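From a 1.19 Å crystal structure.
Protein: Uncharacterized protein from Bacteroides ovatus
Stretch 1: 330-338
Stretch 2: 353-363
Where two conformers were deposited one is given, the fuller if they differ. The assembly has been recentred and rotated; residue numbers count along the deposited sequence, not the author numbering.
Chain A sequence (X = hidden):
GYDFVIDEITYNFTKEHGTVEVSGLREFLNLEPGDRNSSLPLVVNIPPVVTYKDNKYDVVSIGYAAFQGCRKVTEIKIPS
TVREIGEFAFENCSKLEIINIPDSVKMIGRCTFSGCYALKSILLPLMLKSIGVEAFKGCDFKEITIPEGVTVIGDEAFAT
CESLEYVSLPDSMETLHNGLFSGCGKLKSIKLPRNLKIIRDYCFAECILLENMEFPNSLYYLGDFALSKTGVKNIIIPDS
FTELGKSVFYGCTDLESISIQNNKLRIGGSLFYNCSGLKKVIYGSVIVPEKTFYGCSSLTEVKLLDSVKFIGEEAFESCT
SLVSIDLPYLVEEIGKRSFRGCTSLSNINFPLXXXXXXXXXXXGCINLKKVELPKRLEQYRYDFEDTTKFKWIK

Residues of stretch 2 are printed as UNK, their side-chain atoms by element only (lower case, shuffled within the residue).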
# COMPACT_ATOMS: atom_id res chain seq x y z
N LEU A 330 11.62 14.44 -30.50
CA LEU A 330 10.22 14.59 -30.87
C LEU A 330 9.35 15.21 -29.74
O LEU A 330 8.12 15.19 -29.82
CB LEU A 330 9.64 13.25 -31.35
CG LEU A 330 10.30 12.70 -32.62
CD1 LEU A 330 9.87 11.25 -32.83
CD2 LEU A 330 9.89 13.57 -33.82
N VAL A 331 9.98 15.75 -28.72
CA VAL A 331 9.19 16.42 -27.65
C VAL A 331 8.36 17.57 -28.23
O VAL A 331 8.89 18.43 -28.94
CB VAL A 331 10.08 16.85 -26.50
CG1 VAL A 331 9.24 17.68 -25.46
CG2 VAL A 331 10.68 15.68 -25.76
N GLU A 332 7.08 17.56 -27.90
CA GLU A 332 6.13 18.54 -28.42
C GLU A 332 5.75 19.64 -27.43
O GLU A 332 5.45 20.75 -27.86
CB GLU A 332 4.84 17.86 -28.87
CG GLU A 332 5.07 16.85 -30.03
CD GLU A 332 3.80 16.26 -30.61
OE1 GLU A 332 2.68 16.82 -30.44
OE2 GLU A 332 3.95 15.23 -31.30
N GLU A 333 5.66 19.32 -26.16
CA GLU A 333 5.16 20.25 -25.14
C GLU A 333 5.93 20.10 -23.85
O GLU A 333 6.21 18.96 -23.44
CB GLU A 333 3.67 20.00 -24.83
CG GLU A 333 2.77 19.99 -26.08
CD GLU A 333 1.28 19.76 -25.81
OE1 GLU A 333 0.82 19.88 -24.66
OE2 GLU A 333 0.56 19.44 -26.78
N ILE A 334 6.21 21.24 -23.23
CA ILE A 334 6.71 21.33 -21.88
C ILE A 334 5.64 22.05 -21.07
O ILE A 334 5.22 23.13 -21.46
CB ILE A 334 8.08 22.18 -21.80
CG1 ILE A 334 9.20 21.45 -22.56
CG2 ILE A 334 8.48 22.48 -20.37
CD1 ILE A 334 10.48 22.31 -22.83
N GLY A 335 5.17 21.45 -19.99
CA GLY A 335 4.06 21.99 -19.23
C GLY A 335 4.34 23.16 -18.33
O GLY A 335 5.46 23.64 -18.17
N LYS A 336 3.25 23.69 -17.79
CA LYS A 336 3.32 24.77 -16.80
C LYS A 336 4.23 24.35 -15.65
O LYS A 336 4.09 23.24 -15.12
CB LYS A 336 1.89 25.06 -16.30
CG LYS A 336 1.82 26.05 -15.16
CD LYS A 336 0.38 26.42 -14.79
CE LYS A 336 0.33 27.48 -13.71
NZ LYS A 336 -1.06 27.89 -13.42
N ARG A 337 5.17 25.21 -15.26
CA ARG A 337 6.03 24.98 -14.10
C ARG A 337 6.80 23.66 -14.21
O ARG A 337 7.29 23.16 -13.22
CB ARG A 337 5.22 25.03 -12.81
CG ARG A 337 4.78 26.44 -12.45
CD ARG A 337 3.72 26.51 -11.33
NE ARG A 337 4.18 25.87 -10.10
CZ ARG A 337 3.53 26.00 -8.95
NH1 ARG A 337 2.41 26.71 -8.88
NH2 ARG A 337 3.95 25.36 -7.87
N SER A 338 7.03 23.14 -15.43
CA SER A 338 7.67 21.82 -15.50
C SER A 338 9.06 21.73 -14.94
O SER A 338 9.44 20.67 -14.46
CB SER A 338 7.65 21.29 -16.94
OG SER A 338 6.35 20.92 -17.39
N UNK A 353 10.74 20.20 -32.76
CA UNK A 353 9.38 19.64 -32.61
C UNK A 353 8.55 20.36 -31.54
O UNK A 353 7.34 20.20 -31.49
c UNK A 353 9.46 18.17 -32.18
o UNK A 353 10.39 17.97 -31.13
N UNK A 354 9.22 21.13 -30.68
CA UNK A 354 8.54 21.79 -29.57
C UNK A 354 7.56 22.81 -30.08
O UNK A 354 7.92 23.70 -30.87
c UNK A 354 10.33 23.74 -26.65
c UNK A 354 9.14 22.98 -27.29
c UNK A 354 9.56 22.44 -28.65
c UNK A 354 8.68 21.78 -26.40
N UNK A 355 6.33 22.71 -29.59
CA UNK A 355 5.24 23.59 -29.98
C UNK A 355 4.80 24.53 -28.88
O UNK A 355 4.23 25.58 -29.16
c UNK A 355 4.02 22.75 -30.41
c UNK A 355 2.92 21.21 -32.04
n UNK A 355 1.12 21.38 -29.76
n UNK A 355 2.46 20.09 -31.19
c UNK A 355 1.62 20.18 -30.15
n UNK A 355 1.26 19.07 -29.46
c UNK A 355 4.25 21.83 -31.59
N UNK A 356 5.01 24.15 -27.64
CA UNK A 356 4.42 24.88 -26.49
C UNK A 356 5.34 24.75 -25.28
O UNK A 356 5.82 23.67 -24.99
n UNK A 356 -0.56 25.70 -26.43
c UNK A 356 3.00 24.31 -26.15
c UNK A 356 -0.14 24.41 -25.76
c UNK A 356 0.89 24.57 -24.69
c UNK A 356 2.20 25.18 -25.17
N UNK A 357 5.50 25.85 -24.56
CA UNK A 357 6.11 25.90 -23.25
C UNK A 357 5.08 26.52 -22.30
O UNK A 357 4.50 27.54 -22.61
c UNK A 357 7.97 26.92 -21.80
c UNK A 357 9.69 26.95 -24.40
c UNK A 357 7.41 26.74 -23.22
c UNK A 357 8.45 26.09 -24.16
N UNK A 358 4.83 25.85 -21.18
CA UNK A 358 3.80 26.31 -20.26
C UNK A 358 4.27 27.43 -19.35
O UNK A 358 5.45 27.75 -19.25
N UNK A 359 3.31 28.04 -18.66
CA UNK A 359 3.56 29.22 -17.87
C UNK A 359 4.61 28.92 -16.81
O UNK A 359 4.52 27.93 -16.06
c UNK A 359 2.29 29.76 -17.23
N UNK A 360 5.60 29.78 -16.71
CA UNK A 360 6.59 29.69 -15.67
C UNK A 360 7.32 28.34 -15.65
O UNK A 360 7.83 27.93 -14.61
o UNK A 360 6.55 32.33 -14.62
n UNK A 360 4.57 31.86 -13.65
c UNK A 360 5.98 30.05 -14.31
c UNK A 360 5.70 31.51 -14.22
N UNK A 361 7.49 27.74 -16.84
CA UNK A 361 8.18 26.47 -16.92
C UNK A 361 9.59 26.50 -16.35
O UNK A 361 10.08 25.51 -15.85
c UNK A 361 8.18 25.96 -18.34
N UNK A 362 10.26 27.67 -16.50
CA UNK A 362 11.62 27.82 -16.04
C UNK A 362 11.78 28.91 -15.00
O UNK A 362 12.86 29.41 -14.77
c UNK A 362 13.30 24.65 -18.67
c UNK A 362 12.56 28.03 -17.27
c UNK A 362 11.75 26.82 -19.28
c UNK A 362 13.34 25.75 -17.86
c UNK A 362 12.58 26.86 -18.17
c UNK A 362 12.50 24.60 -19.78
c UNK A 362 11.71 25.68 -20.09
N UNK A 363 10.68 29.24 -14.33
CA UNK A 363 10.74 30.17 -13.22
C UNK A 363 11.66 29.61 -12.14
O UNK A 363 11.61 28.41 -11.84
n UNK A 363 7.46 32.82 -11.10
c UNK A 363 9.35 30.40 -12.68
o UNK A 363 7.15 30.64 -10.79
c UNK A 363 9.29 31.35 -11.51
c UNK A 363 7.87 31.57 -11.09

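Position 353 carries one carbon and one oxygen beyond CA. The oxygen lies 2.7 Å from Val 331 O, a hydroxyl's reach, so this is Ser 353; chi1 is 47° (p).

Position 354 has four carbons, forked at the second: Leu 354. Its CD1 comes 3.9 Å from Ile 334 CG1 and 4.2 Å from Val 331 CG1, so an end of the fork packs against both aliphatic chains.

Position 355 shows three carbons, a nitrogen, then a carbon bearing two more nitrogens, a guanidinium: Arg 355. Its NH2 is 2.8 Å from Glu 332 OE1 and 2.8 Å from Glu 333 OE2, salt bridges to both carboxylates, while its backbone N donates to Glu 332 O at 2.8 Å with an angle of 167°.

Position 356 has four carbons in a row ending in nitrogen: Lys 356. Its CB lies 4.3 Å from Glu 333 CG, but the end of the chain leads away from stretch 1. The backbone does more: Lys 356 O accepts from Ile 334 N at 3.0 Å and 172°.

At position 357 four carbons fork at the first, one arm two carbons long, which defines Ile 357. Its CG1 sits 4.5 Å from Ile 334 CD1.

Position 358 has no side-chain atoms and is Gly 358. An ideal CB would fall 2.2 Å from Lys 336 N and 2.5 Å from Gly 335 C, both clashes. Its N donates to Ile 334 O at 2.8 Å.

Position 359 has a single carbon, 4.3 Å from Lys 336 CG: Ala 359. Its O accepts from Arg 337 N at 2.9 Å.

Position 360 has two carbons, the second bearing one oxygen and one nitrogen, hence Asn 360; its CB is 4.2 Å from Arg 337 CG.

Position 361 again has one carbon, 3.6 Å from Gly 335 O and 4.0 Å from Ile 334 CG2: Ala 361.

Position 362 has one carbon and a six-carbon ring without oxygen, Phe 362. Ile 334 CD1 meets the ring edge, 4.3 Å from CZ.

Position 363 has three carbons, the third carrying oxygen and nitrogen: Gln 363, which makes no contact within 4.5 Å.

The contact is a short parallel pairing, Glu 333 with Lys 356 and Ile 334 with Ile 357, continued by matching type II turns, Gly 335 to Ser 338 and Gly 358 to Ala 361. Ile 334 anchors the apolar packing, with Leu 354, Ile 357, Ala 361 and Phe 362 around it, while Arg 355 NH2 bridges the carboxylates of Glu 332 and Glu 333. Together the stretches bury 804 Å².

Stretch 2 (353-363) SLRKIGANAFQ
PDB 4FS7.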